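Local atomic coordinates of signal recognition particle 19 kDa protein (Pyrococcus furiosus, PDB entry 3DLU), a protein that probably binds 7S RNA directly and mediates binding of the 54 kDa subunit in the archaeal signal recognition particle, which targets nascent membrane proteins to the cytoplasmic membrane. Residues Arg3-Pro8 with Phe70-Leu75; Pro8-Ser13 with Gly20-Arg25; Ile27-Pro32 with Gln90-Phe95; Leu44-Ile49 with Lys86-Lys91. One frame throughout, in Å; residues are numbered along the deposited sequence. Where two conformers were deposited one is given.

Contact 1. Residues Arg3-Pro8 with Phe70-Leu75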
loop_
_atom_site.group_PDB
_atom_site.type_symbol
_atom_site.label_atom_id
_atom_site.label_comp_id
_atom_site.label_asym_id
_atom_site.label_seq_id
_atom_site.Cartn_x
_atom_site.Cartn_y
_atom_site.Cartn_z
ATOM N N ARG A 3 9.760 5.593 -18.036
ATOM C CA ARG A 3 8.932 5.197 -16.914
ATOM C C ARG A 3 9.280 6.060 -15.697
ATOM O O ARG A 3 10.447 6.315 -15.429
ATOM C CB ARG A 3 9.179 3.720 -16.616
ATOM C CG ARG A 3 8.289 3.113 -15.570
ATOM C CD ARG A 3 8.627 1.630 -15.424
ATOM N NE ARG A 3 8.239 0.857 -16.603
ATOM C CZ ARG A 3 8.084 -0.466 -16.600
ATOM N NH1 ARG A 3 8.285 -1.152 -15.481
ATOM N NH2 ARG A 3 7.713 -1.106 -17.706
ATOM N N PHE A 4 8.267 6.533 -14.978
ATOM C CA PHE A 4 8.506 7.346 -13.787
ATOM C C PHE A 4 7.310 7.297 -12.854
ATOM O O PHE A 4 6.231 6.838 -13.232
ATOM C CB PHE A 4 8.834 8.804 -14.160
ATOM C CG PHE A 4 7.807 9.440 -15.056
ATOM C CD1 PHE A 4 7.981 9.456 -16.433
ATOM C CD2 PHE A 4 6.652 9.993 -14.525
ATOM C CE1 PHE A 4 7.025 10.025 -17.265
ATOM C CE2 PHE A 4 5.684 10.566 -15.353
ATOM C CZ PHE A 4 5.872 10.583 -16.720
ATOM N N VAL A 5 7.505 7.785 -11.636
ATOM C CA VAL A 5 6.445 7.831 -10.653
ATOM C C VAL A 5 5.710 9.172 -10.722
ATOM O O VAL A 5 6.312 10.210 -10.987
ATOM C CB VAL A 5 7.003 7.603 -9.225
ATOM C CG1 VAL A 5 7.981 8.717 -8.835
ATOM C CG2 VAL A 5 5.873 7.497 -8.216
ATOM N N VAL A 6 4.401 9.124 -10.520
ATOM C CA VAL A 6 3.604 10.323 -10.277
ATOM C C VAL A 6 3.053 10.257 -8.859
ATOM O O VAL A 6 2.377 9.299 -8.468
ATOM C CB VAL A 6 2.467 10.482 -11.294
ATOM C CG1 VAL A 6 1.610 11.721 -10.961
ATOM C CG2 VAL A 6 3.035 10.592 -12.714
ATOM N N TRP A 7 3.377 11.271 -8.073
ATOM C CA TRP A 7 2.881 11.380 -6.718
ATOM C C TRP A 7 1.845 12.526 -6.762
ATOM O O TRP A 7 2.171 13.629 -7.208
ATOM C CB TRP A 7 4.076 11.656 -5.783
ATOM C CG TRP A 7 3.715 11.954 -4.363
ATOM C CD1 TRP A 7 2.879 11.235 -3.560
ATOM C CD2 TRP A 7 4.216 13.033 -3.562
ATOM N NE1 TRP A 7 2.805 11.818 -2.308
ATOM C CE2 TRP A 7 3.621 12.920 -2.287
ATOM C CE3 TRP A 7 5.103 14.087 -3.801
ATOM C CZ2 TRP A 7 3.887 13.827 -1.250
ATOM C CZ3 TRP A 7 5.367 14.990 -2.769
ATOM C CH2 TRP A 7 4.754 14.849 -1.513
ATOM N N PRO A 8 0.582 12.249 -6.391
ATOM C CA PRO A 8 -0.488 13.234 -6.631
ATOM C C PRO A 8 -0.158 14.640 -6.107
ATOM O O PRO A 8 -0.558 15.631 -6.718
ATOM C CB PRO A 8 -1.679 12.636 -5.875
ATOM C CG PRO A 8 -1.446 11.145 -5.981
ATOM C CD PRO A 8 0.053 11.015 -5.777
ATOM N N PHE A 70 -3.764 8.430 0.158
ATOM C CA PHE A 70 -2.325 8.484 -0.064
ATOM C C PHE A 70 -2.053 7.535 -1.210
ATOM O O PHE A 70 -2.683 6.491 -1.286
ATOM C CB PHE A 70 -1.609 7.992 1.187
ATOM C CG PHE A 70 -2.028 8.705 2.430
ATOM C CD1 PHE A 70 -3.188 8.343 3.095
ATOM C CD2 PHE A 70 -1.275 9.760 2.923
ATOM C CE1 PHE A 70 -3.576 9.005 4.234
ATOM C CE2 PHE A 70 -1.659 10.426 4.065
ATOM C CZ PHE A 70 -2.811 10.051 4.721
ATOM N N GLY A 71 -1.152 7.882 -2.117
ATOM C CA GLY A 71 -0.966 7.013 -3.267
ATOM C C GLY A 71 0.163 7.385 -4.196
ATOM O O GLY A 71 0.880 8.368 -3.973
ATOM N N MET A 72 0.323 6.579 -5.240
ATOM C CA MET A 72 1.331 6.823 -6.265
ATOM C C MET A 72 0.996 6.021 -7.498
ATOM O O MET A 72 0.286 5.007 -7.426
ATOM C CB MET A 72 2.744 6.462 -5.781
ATOM C CG MET A 72 2.983 4.955 -5.574
ATOM S SD MET A 72 3.599 4.039 -7.015
ATOM C CE MET A 72 5.395 4.017 -6.705
ATOM N N ILE A 73 1.481 6.491 -8.634
ATOM C CA ILE A 73 1.217 5.837 -9.908
ATOM C C ILE A 73 2.544 5.733 -10.620
ATOM O O ILE A 73 3.306 6.693 -10.655
ATOM C CB ILE A 73 0.252 6.657 -10.813
ATOM C CG1 ILE A 73 -1.067 6.990 -10.101
ATOM C CG2 ILE A 73 -0.035 5.891 -12.099
ATOM C CD1 ILE A 73 -1.033 8.260 -9.261
ATOM N N VAL A 74 2.841 4.562 -11.170
ATOM C CA VAL A 74 3.978 4.427 -12.056
ATOM C C VAL A 74 3.416 4.413 -13.467
ATOM O O VAL A 74 2.488 3.661 -13.761
ATOM C CB VAL A 74 4.746 3.112 -11.790
ATOM C CG1 VAL A 74 5.881 2.972 -12.780
ATOM C CG2 VAL A 74 5.278 3.091 -10.345
ATOM N N LEU A 75 3.980 5.273 -14.320
ATOM C CA LEU A 75 3.517 5.474 -15.688
ATOM C C LEU A 75 4.666 5.404 -16.700
ATOM O O LEU A 75 5.826 5.584 -16.343
ATOM C CB LEU A 75 2.852 6.851 -15.810
ATOM C CG LEU A 75 1.571 7.139 -15.031
ATOM C CD1 LEU A 75 1.167 8.601 -15.201
ATOM C CD2 LEU A 75 0.450 6.206 -15.481
#
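Four backbone hydrogen bonds join strand 3-6 to the middle strand of the antiparallel sheet. Phe4 and Leu75 form one hydrogen-bonded pair. Leu75 N gives to Phe4 O at 2.9 Å, almost straight at 175°, and Phe4 N gives back to Leu75 O. Val6 and Ile73 form the other. Val6 N lies 2.7 Å from Ile73 O, nearly along the C=O axis, and Ile73 N returns to Val6 O. Val5 and Val74 between them are a non-hydrogen-bonded pair, with CA atoms 4.4 Å apart. CA-H...O contacts fill in, such as Arg3 CA to Leu75 O at 3.2 Å.

Apolar contacts form on both faces. On one, Val6 CG2 stands anti to its carbonyl carbon and lies 3.7 Å from Leu75 CD1, the two side chains crossing obliquely. On the other, Met72 takes the crowded first torsion (chi1 69°) and bends twice more. The Met72 and Val5 side chains cross at about a right angle, with Met72 CE 3.8 Å from Val5 CG2. Past the paired residues, Pro8 CD sits 3.3 Å from Gly71 O. Trp7 CD1 brings its ring edge to the same oxygen, which is buried without a polar partner.

The face with Val6, Ile73 and Leu75 packs on helices 34-43 and 81-100. The other edge of strand 68-76 pairs with strand 47-56. A second subunit also packs here, its Met72 against Trp7.

Contact 2. Residues Pro8-Ser13 with Gly20-Arg25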
loop_
_atom_site.group_PDB
_atom_site.type_symbol
_atom_site.label_atom_id
_atom_site.label_comp_id
_atom_site.label_asym_id
_atom_site.label_seq_id
_atom_site.Cartn_x
_atom_site.Cartn_y
_atom_site.Cartn_z
ATOM N N PRO A 8 0.582 12.249 -6.391
ATOM C CA PRO A 8 -0.488 13.234 -6.631
ATOM C C PRO A 8 -0.158 14.640 -6.107
ATOM O O PRO A 8 -0.558 15.631 -6.718
ATOM C CB PRO A 8 -1.679 12.636 -5.875
ATOM C CG PRO A 8 -1.446 11.145 -5.981
ATOM C CD PRO A 8 0.053 11.015 -5.777
ATOM N N SER A 9 0.556 14.744 -4.994
ATOM C CA SER A 9 0.901 16.080 -4.475
ATOM C C SER A 9 1.714 16.930 -5.448
ATOM O O SER A 9 1.693 18.162 -5.374
ATOM C CB SER A 9 1.634 15.972 -3.128
ATOM O OG SER A 9 0.763 15.401 -2.165
ATOM N N GLU A 10 2.422 16.275 -6.365
ATOM C CA GLU A 10 3.217 16.985 -7.370
ATOM C C GLU A 10 2.373 17.932 -8.224
ATOM O O GLU A 10 2.876 18.930 -8.718
ATOM C CB GLU A 10 3.966 15.988 -8.272
ATOM C CG GLU A 10 5.078 15.222 -7.527
ATOM C CD GLU A 10 5.586 14.011 -8.306
ATOM O OE1 GLU A 10 4.896 13.563 -9.242
ATOM O OE2 GLU A 10 6.673 13.498 -7.972
ATOM N N LEU A 11 1.086 17.629 -8.380
ATOM C CA LEU A 11 0.229 18.460 -9.213
ATOM C C LEU A 11 -0.990 18.999 -8.449
ATOM O O LEU A 11 -2.053 19.207 -9.037
ATOM C CB LEU A 11 -0.207 17.692 -10.466
ATOM C CG LEU A 11 -0.977 16.386 -10.277
ATOM C CD1 LEU A 11 -2.105 16.258 -11.327
ATOM C CD2 LEU A 11 -0.038 15.185 -10.358
ATOM N N ASP A 12 -0.824 19.224 -7.145
ATOM C CA ASP A 12 -1.926 19.617 -6.274
ATOM C C ASP A 12 -1.811 21.118 -5.963
ATOM O O ASP A 12 -0.899 21.559 -5.244
ATOM C CB ASP A 12 -1.877 18.785 -4.984
ATOM C CG ASP A 12 -3.081 19.008 -4.066
ATOM O OD1 ASP A 12 -3.848 19.979 -4.253
ATOM O OD2 ASP A 12 -3.245 18.195 -3.123
ATOM N N SER A 13 -2.738 21.891 -6.517
ATOM C CA SER A 13 -2.708 23.355 -6.400
ATOM C C SER A 13 -2.937 23.831 -4.977
ATOM O O SER A 13 -2.702 25.001 -4.660
ATOM C CB SER A 13 -3.757 23.981 -7.332
ATOM O OG SER A 13 -5.051 23.546 -6.981
ATOM N N GLY A 20 5.560 19.847 -1.820
ATOM C CA GLY A 20 5.643 18.809 -2.834
ATOM C C GLY A 20 5.194 19.171 -4.232
ATOM O O GLY A 20 5.504 18.445 -5.165
ATOM N N ARG A 21 4.478 20.284 -4.397
ATOM C CA ARG A 21 4.008 20.655 -5.727
ATOM C C ARG A 21 5.151 21.015 -6.679
ATOM O O ARG A 21 6.062 21.786 -6.328
ATOM C CB ARG A 21 2.964 21.791 -5.683
ATOM C CG ARG A 21 2.549 22.233 -7.091
ATOM C CD ARG A 21 1.324 23.139 -7.113
ATOM N NE ARG A 21 1.447 24.232 -6.164
ATOM C CZ ARG A 21 2.148 25.345 -6.381
ATOM N NH1 ARG A 21 2.801 25.527 -7.520
ATOM N NH2 ARG A 21 2.202 26.277 -5.439
ATOM N N ILE A 22 5.099 20.419 -7.865
ATOM C CA ILE A 22 6.087 20.618 -8.914
ATOM C C ILE A 22 5.599 21.637 -9.925
ATOM O O ILE A 22 6.317 22.565 -10.282
ATOM C CB ILE A 22 6.349 19.304 -9.704
ATOM C CG1 ILE A 22 6.850 18.198 -8.782
ATOM C CG2 ILE A 22 7.328 19.544 -10.842
ATOM C CD1 ILE A 22 7.593 17.099 -9.504
ATOM N N VAL A 23 4.373 21.459 -10.396
ATOM C CA VAL A 23 3.894 22.257 -11.525
ATOM C C VAL A 23 3.331 23.609 -11.057
ATOM O O VAL A 23 2.967 23.752 -9.901
ATOM C CB VAL A 23 2.867 21.491 -12.353
ATOM C CG1 VAL A 23 3.403 20.098 -12.695
ATOM C CG2 VAL A 23 1.591 21.365 -11.596
ATOM N N PRO A 24 3.283 24.601 -11.957
ATOM C CA PRO A 24 2.725 25.903 -11.573
ATOM C C PRO A 24 1.307 25.763 -11.042
ATOM O O PRO A 24 0.531 24.916 -11.504
ATOM C CB PRO A 24 2.734 26.696 -12.887
ATOM C CG PRO A 24 3.831 26.058 -13.689
ATOM C CD PRO A 24 3.795 24.597 -13.338
ATOM N N ARG A 25 0.973 26.611 -10.080
ATOM C CA ARG A 25 -0.278 26.483 -9.355
ATOM C C ARG A 25 -1.511 26.526 -10.257
ATOM O O ARG A 25 -2.463 25.798 -10.014
ATOM C CB ARG A 25 -0.380 27.545 -8.257
ATOM C CG ARG A 25 -1.498 27.278 -7.266
ATOM C CD ARG A 25 -1.595 28.384 -6.217
ATOM N NE ARG A 25 -2.017 29.633 -6.841
ATOM C CZ ARG A 25 -2.562 30.654 -6.191
ATOM N NH1 ARG A 25 -2.759 30.580 -4.882
ATOM N NH2 ARG A 25 -2.928 31.742 -6.859
#
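Two arms of the long loop between strand 3-6 and helix 34-43 meet here, one of them opening with the 3-10 turn 8-10. Gly20 leads the other arm. At its backbone angles (phi 124°, psi -15°) a side chain would collide with the preceding carbonyl oxygen, which favours glycine. Gly20 O receives a CA-H...O contact from Glu10 CA at 3.5 Å. Arg21 follows with CG anti to the backbone N and the chain bent at chi3 (49°). Arg21 CD lies 3.3 Å from Asp12 O. The bend brings Arg21 NH1 to Val23 O at 3.0 Å, with that oxygen in the guanidinium plane. Arg25 CB covers one guanidinium face, while Arg21 NE gives to Leu15 O. An alanine in place of Arg21 would lose the bonds to Val23 O and Leu15 O and would probably loosen this loop.

Ile22 N reaches a lone pair of Glu10 O at 2.8 Å. The Ile22 side chain runs alongside that of Glu10, pointing the same way, with Ile22 CG1 3.7 Å from Glu10 CB. The Glu10 carboxylate goes on to a salt bridge with Lys81 and accepts a bond from Trp7 N. Val23 N adds a weak, longer bond to Glu10 O, so one carbonyl takes two successive amides. Val23 CG2 also packs against Leu11 CB. Arg25 CG lies 3.7 Å from Ser13 O, while Arg25 O lies 3.5 Å from Ser13 CB.

Contact 3. Residues Ile27-Pro32 with Gln90-Phe95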
loop_
_atom_site.group_PDB
_atom_site.type_symbol
_atom_site.label_atom_id
_atom_site.label_comp_id
_atom_site.label_asym_id
_atom_site.label_seq_id
_atom_site.Cartn_x
_atom_site.Cartn_y
_atom_site.Cartn_z
ATOM N N ILE A 27 -1.758 25.485 -13.319
ATOM C CA ILE A 27 -1.883 24.225 -14.063
ATOM C C ILE A 27 -2.343 23.095 -13.130
ATOM O O ILE A 27 -3.240 22.314 -13.476
ATOM C CB ILE A 27 -0.577 23.864 -14.794
ATOM C CG1 ILE A 27 -0.270 24.903 -15.878
ATOM C CG2 ILE A 27 -0.664 22.463 -15.429
ATOM C CD1 ILE A 27 1.179 24.879 -16.345
ATOM N N ALA A 28 -1.727 23.030 -11.949
ATOM C CA ALA A 28 -2.143 22.116 -10.890
ATOM C C ALA A 28 -3.642 22.245 -10.628
ATOM O O ALA A 28 -4.241 23.302 -10.884
ATOM C CB ALA A 28 -1.359 22.420 -9.610
ATOM N N VAL A 29 -4.236 21.171 -10.114
ATOM C CA VAL A 29 -5.644 21.146 -9.740
ATOM C C VAL A 29 -5.777 20.840 -8.256
ATOM O O VAL A 29 -4.843 20.319 -7.635
ATOM C CB VAL A 29 -6.455 20.114 -10.540
ATOM C CG1 VAL A 29 -6.465 20.461 -12.036
ATOM C CG2 VAL A 29 -5.926 18.677 -10.267
ATOM N N GLU A 30 -6.928 21.170 -7.674
ATOM C CA GLU A 30 -7.120 20.907 -6.252
ATOM C C GLU A 30 -7.307 19.414 -5.978
ATOM O O GLU A 30 -8.136 18.763 -6.601
ATOM C CB GLU A 30 -8.313 21.701 -5.692
ATOM N N SER A 31 -6.513 18.881 -5.049
ATOM C CA SER A 31 -6.681 17.510 -4.570
ATOM C C SER A 31 -6.888 16.485 -5.684
ATOM O O SER A 31 -7.924 15.839 -5.731
ATOM C CB SER A 31 -7.865 17.432 -3.603
ATOM O OG SER A 31 -7.802 18.486 -2.654
ATOM N N PRO A 32 -5.905 16.337 -6.582
ATOM C CA PRO A 32 -6.073 15.355 -7.659
ATOM C C PRO A 32 -6.109 13.977 -7.033
ATOM O O PRO A 32 -5.250 13.692 -6.207
ATOM C CB PRO A 32 -4.797 15.495 -8.497
ATOM C CG PRO A 32 -3.860 16.312 -7.729
ATOM C CD PRO A 32 -4.583 16.990 -6.594
ATOM N N GLN A 90 -3.923 19.275 -16.612
ATOM C CA GLN A 90 -4.860 19.969 -17.489
ATOM C C GLN A 90 -5.974 19.036 -17.972
ATOM O O GLN A 90 -7.115 19.460 -18.144
ATOM C CB GLN A 90 -4.131 20.663 -18.644
ATOM C CG GLN A 90 -5.032 21.538 -19.536
ATOM C CD GLN A 90 -5.782 22.647 -18.786
ATOM O OE1 GLN A 90 -5.454 22.994 -17.653
ATOM N NE2 GLN A 90 -6.787 23.216 -19.438
ATOM N N LYS A 91 -5.653 17.757 -18.147
ATOM C CA LYS A 91 -6.664 16.776 -18.511
ATOM C C LYS A 91 -7.669 16.570 -17.368
ATOM O O LYS A 91 -8.876 16.437 -17.606
ATOM C CB LYS A 91 -5.999 15.454 -18.902
ATOM C CG LYS A 91 -6.977 14.344 -19.226
ATOM C CD LYS A 91 -7.786 14.661 -20.475
ATOM C CE LYS A 91 -6.886 15.105 -21.613
ATOM N NZ LYS A 91 -7.677 15.211 -22.878
ATOM N N ILE A 92 -7.178 16.546 -16.133
ATOM C CA ILE A 92 -8.062 16.406 -14.984
ATOM C C ILE A 92 -8.994 17.624 -14.875
ATOM O O ILE A 92 -10.187 17.481 -14.589
ATOM C CB ILE A 92 -7.279 16.201 -13.675
ATOM C CG1 ILE A 92 -6.549 14.852 -13.701
ATOM C CG2 ILE A 92 -8.224 16.270 -12.467
ATOM C CD1 ILE A 92 -5.654 14.626 -12.463
ATOM N N ARG A 93 -8.454 18.814 -15.125
ATOM C CA ARG A 93 -9.274 20.025 -15.137
ATOM C C ARG A 93 -10.405 19.885 -16.158
ATOM O O ARG A 93 -11.556 20.241 -15.890
ATOM C CB ARG A 93 -8.419 21.255 -15.459
ATOM C CG ARG A 93 -9.213 22.551 -15.711
ATOM C CD ARG A 93 -8.283 23.781 -15.703
ATOM N NE ARG A 93 -7.824 24.057 -14.344
ATOM C CZ ARG A 93 -6.602 23.778 -13.900
ATOM N NH1 ARG A 93 -5.692 23.265 -14.727
ATOM N NH2 ARG A 93 -6.293 24.017 -12.633
ATOM N N GLU A 94 -10.068 19.372 -17.330
ATOM C CA GLU A 94 -11.054 19.171 -18.380
ATOM C C GLU A 94 -12.133 18.155 -17.975
ATOM O O GLU A 94 -13.329 18.430 -18.149
ATOM C CB GLU A 94 -10.357 18.793 -19.688
ATOM C CG GLU A 94 -11.277 18.382 -20.810
ATOM C CD GLU A 94 -10.520 17.741 -21.973
ATOM O OE1 GLU A 94 -11.170 17.129 -22.848
ATOM O OE2 GLU A 94 -9.277 17.847 -22.008
ATOM N N PHE A 95 -11.731 17.000 -17.432
ATOM C CA PHE A 95 -12.698 16.012 -16.920
ATOM C C PHE A 95 -13.637 16.661 -15.919
ATOM O O PHE A 95 -14.836 16.415 -15.924
ATOM C CB PHE A 95 -12.018 14.873 -16.137
ATOM C CG PHE A 95 -11.160 13.970 -16.959
ATOM C CD1 PHE A 95 -11.431 13.744 -18.293
ATOM C CD2 PHE A 95 -10.086 13.308 -16.368
ATOM C CE1 PHE A 95 -10.638 12.887 -19.039
ATOM C CE2 PHE A 95 -9.287 12.452 -17.103
ATOM C CZ PHE A 95 -9.563 12.238 -18.443
#
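Arg93 leaves helix 81-100 with CG anti to the backbone N (chi1 171°). The chain stays extended to a bend at chi3 (-71°), which turns the guanidinium back to loop 27-32. Arg93 NH1 gives to Ile27 O at 2.9 Å and Arg93 NH2 to Ala28 O at 2.8 Å. Both oxygens lie near the guanidinium plane, but each carbonyl is met from above its own plane. One turn earlier on the helix, Gln90 OE1 takes a second bond from Arg93 NH1, also at 2.9 Å. These three bonds should fix the rotation of the group. Val29 CG1 lies over one guanidinium face, off centre, 3.6 Å from Arg93 NH2. An alanine in place of Arg93 would remove all three bonds and would probably loosen the loop from the helix.

Ile92 carries the apolar part. Ile92 CG2, anti to the backbone N, meets Val29 CG2 at 4.0 Å, the two side chains crossing at about a right angle. Ile92 CD1 reaches Pro32 CB.

The contact thus clamps the loop before helix 34-43 onto helix 81-100. Val29 also forms backbone hydrogen bonds with Leu11 and Ser13. Ile92 also packs on Glu36 and Ala40 of helix 34-43.

Contact 4. Residues Leu44-Ile49 with Lys86-Lys91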
loop_
_atom_site.group_PDB
_atom_site.type_symbol
_atom_site.label_atom_id
_atom_site.label_comp_id
_atom_site.label_asym_id
_atom_site.label_seq_id
_atom_site.Cartn_x
_atom_site.Cartn_y
_atom_site.Cartn_z
ATOM N N LEU A 44 -4.528 10.254 -22.148
ATOM C CA LEU A 44 -3.339 10.829 -22.785
ATOM C C LEU A 44 -2.498 9.772 -23.508
ATOM O O LEU A 44 -1.461 10.097 -24.099
ATOM C CB LEU A 44 -2.460 11.544 -21.748
ATOM C CG LEU A 44 -3.120 12.792 -21.139
ATOM C CD1 LEU A 44 -2.430 13.222 -19.850
ATOM C CD2 LEU A 44 -3.148 13.928 -22.163
ATOM N N LYS A 45 -2.951 8.525 -23.436
ATOM C CA LYS A 45 -2.270 7.380 -24.064
ATOM C C LYS A 45 -0.961 7.018 -23.367
ATOM O O LYS A 45 -0.039 6.496 -23.991
ATOM C CB LYS A 45 -1.992 7.630 -25.543
ATOM C CG LYS A 45 -3.133 8.262 -26.302
ATOM C CD LYS A 45 -4.051 7.285 -26.954
ATOM C CE LYS A 45 -4.636 7.932 -28.206
ATOM N NZ LYS A 45 -5.764 7.167 -28.764
ATOM N N PHE A 46 -0.868 7.312 -22.080
ATOM C CA PHE A 46 0.286 6.884 -21.314
ATOM C C PHE A 46 -0.005 5.457 -20.897
ATOM O O PHE A 46 -1.156 5.027 -20.910
ATOM C CB PHE A 46 0.494 7.760 -20.071
ATOM C CG PHE A 46 0.779 9.212 -20.370
ATOM C CD1 PHE A 46 1.136 9.629 -21.645
ATOM C CD2 PHE A 46 0.737 10.152 -19.353
ATOM C CE1 PHE A 46 1.413 10.966 -21.908
ATOM C CE2 PHE A 46 1.019 11.501 -19.604
ATOM C CZ PHE A 46 1.352 11.905 -20.878
ATOM N N LYS A 47 1.021 4.700 -20.552
ATOM C CA LYS A 47 0.772 3.344 -20.090
ATOM C C LYS A 47 0.881 3.314 -18.575
ATOM O O LYS A 47 1.850 3.822 -18.019
ATOM C CB LYS A 47 1.762 2.368 -20.725
ATOM C CG LYS A 47 1.547 0.935 -20.279
ATOM C CD LYS A 47 2.486 -0.013 -21.002
ATOM C CE LYS A 47 2.078 -1.464 -20.764
ATOM N NZ LYS A 47 3.076 -2.420 -21.317
ATOM N N VAL A 48 -0.124 2.741 -17.918
ATOM C CA VAL A 48 -0.121 2.610 -16.463
ATOM C C VAL A 48 0.505 1.286 -16.022
ATOM O O VAL A 48 0.039 0.205 -16.397
ATOM C CB VAL A 48 -1.538 2.752 -15.887
ATOM C CG1 VAL A 48 -1.513 2.668 -14.381
ATOM C CG2 VAL A 48 -2.146 4.077 -16.337
ATOM N N ILE A 49 1.559 1.402 -15.222
ATOM C CA ILE A 49 2.379 0.274 -14.773
ATOM C C ILE A 49 2.002 -0.202 -13.360
ATOM O O ILE A 49 1.860 -1.408 -13.115
ATOM C CB ILE A 49 3.878 0.660 -14.817
ATOM C CG1 ILE A 49 4.290 1.094 -16.234
ATOM C CG2 ILE A 49 4.769 -0.465 -14.291
ATOM C CD1 ILE A 49 3.956 0.066 -17.321
ATOM N N LYS A 86 2.066 18.247 -16.259
ATOM C CA LYS A 86 1.227 19.354 -16.751
ATOM C C LYS A 86 0.070 18.837 -17.621
ATOM O O LYS A 86 -1.082 19.265 -17.471
ATOM C CB LYS A 86 2.070 20.373 -17.526
ATOM C CG LYS A 86 3.054 21.162 -16.645
ATOM C CD LYS A 86 4.058 21.921 -17.507
ATOM C CE LYS A 86 5.107 22.611 -16.655
ATOM N NZ LYS A 86 6.223 23.125 -17.489
ATOM N N LEU A 87 0.365 17.906 -18.527
ATOM C CA LEU A 87 -0.668 17.342 -19.387
ATOM C C LEU A 87 -1.735 16.655 -18.549
ATOM O O LEU A 87 -2.930 16.774 -18.824
ATOM C CB LEU A 87 -0.064 16.330 -20.363
ATOM C CG LEU A 87 0.784 16.925 -21.487
ATOM C CD1 LEU A 87 1.595 15.814 -22.145
ATOM C CD2 LEU A 87 -0.141 17.606 -22.493
ATOM N N ILE A 88 -1.293 15.917 -17.533
ATOM C CA ILE A 88 -2.211 15.199 -16.659
ATOM C C ILE A 88 -3.101 16.168 -15.881
ATOM O O ILE A 88 -4.322 15.987 -15.824
ATOM C CB ILE A 88 -1.442 14.286 -15.689
ATOM C CG1 ILE A 88 -0.902 13.082 -16.453
ATOM C CG2 ILE A 88 -2.344 13.815 -14.538
ATOM C CD1 ILE A 88 0.063 12.224 -15.631
ATOM N N ALA A 89 -2.486 17.197 -15.299
ATOM C CA ALA A 89 -3.235 18.199 -14.540
ATOM C C ALA A 89 -4.310 18.859 -15.412
ATOM O O ALA A 89 -5.485 18.968 -15.010
ATOM C CB ALA A 89 -2.283 19.255 -13.956
ATOM N N GLN A 90 -3.923 19.275 -16.612
ATOM C CA GLN A 90 -4.860 19.969 -17.489
ATOM C C GLN A 90 -5.974 19.036 -17.972
ATOM O O GLN A 90 -7.115 19.460 -18.144
ATOM C CB GLN A 90 -4.131 20.663 -18.644
ATOM C CG GLN A 90 -5.032 21.538 -19.536
ATOM C CD GLN A 90 -5.782 22.647 -18.786
ATOM O OE1 GLN A 90 -5.454 22.994 -17.653
ATOM N NE2 GLN A 90 -6.787 23.216 -19.438
ATOM N N LYS A 91 -5.653 17.757 -18.147
ATOM C CA LYS A 91 -6.664 16.776 -18.511
ATOM C C LYS A 91 -7.669 16.570 -17.368
ATOM O O LYS A 91 -8.876 16.437 -17.606
ATOM C CB LYS A 91 -5.999 15.454 -18.902
ATOM C CG LYS A 91 -6.977 14.344 -19.226
ATOM C CD LYS A 91 -7.786 14.661 -20.475
ATOM C CE LYS A 91 -6.886 15.105 -21.613
ATOM N NZ LYS A 91 -7.677 15.211 -22.878
#
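Leu44, Phe46, Leu87 and Ile88 all hold CG (CG1 in Ile88) anti to the carbonyl carbon, with chi1 from -63° to -73°. In Leu44 and Phe46 this sends both side chains to helix 81-100. The turn that carries them is a Schellman motif ending helix 34-43. Lys45 has positive phi (71°) there, and strand 47-56 starts two residues later. The turn is thus pinned to the helix by an apolar cluster.

Leu44 covers the most surface in this contact. Leu44 CD1 sits 3.7 Å from Ile88 CG1, where the two side chains cross obliquely, and 3.9 Å from Leu87 CB. Leu44 CD1 also rests 3.7 Å from Leu87 O, a carbonyl already used by Lys91 N within the helix. The other branch, Leu44 CD2, meets Lys91 CE tip to tip. The Lys91 chain is bent at chi2 and chi3; its CE packs here while NZ forms a salt bridge with Glu94.

One face of the Phe46 ring is covered by Leu44 CB, 3.8 Å above the ring centre. Phe46 CE2 approaches Ile88 CG1 at 4.0 Å. Ala41 and the loop residues Ser77, Pro78 and Tyr79 also touch Phe46, which is buried. The Leu87 side chain crosses that of Phe46 at about a right angle. Leu87 CD1 meets the ring edge near the ring plane, 4.1 Å from Phe46 CZ.

In the fold
From the N terminus, strand 3-6 enters contact 1, which closes the longest loop when strand 68-76 returns beside it. Contact 2 lies wholly within that span and closes a short loop; the two share Pro8. Contact 3 opens next, after contact 2 has closed, and ends on helix 81-100. Contact 4 opens at the end of helix 34-43 and finishes on the same helix, sharing Gln90 and Lys91 with contact 3. Both 3 and 4 cross contact 1 along the chain. Helix 81-100 thus holds both the loop before helix 34-43 and the turn before strand 47-56. Val74 and Ile49 link contacts 1 and 4 through the sheet.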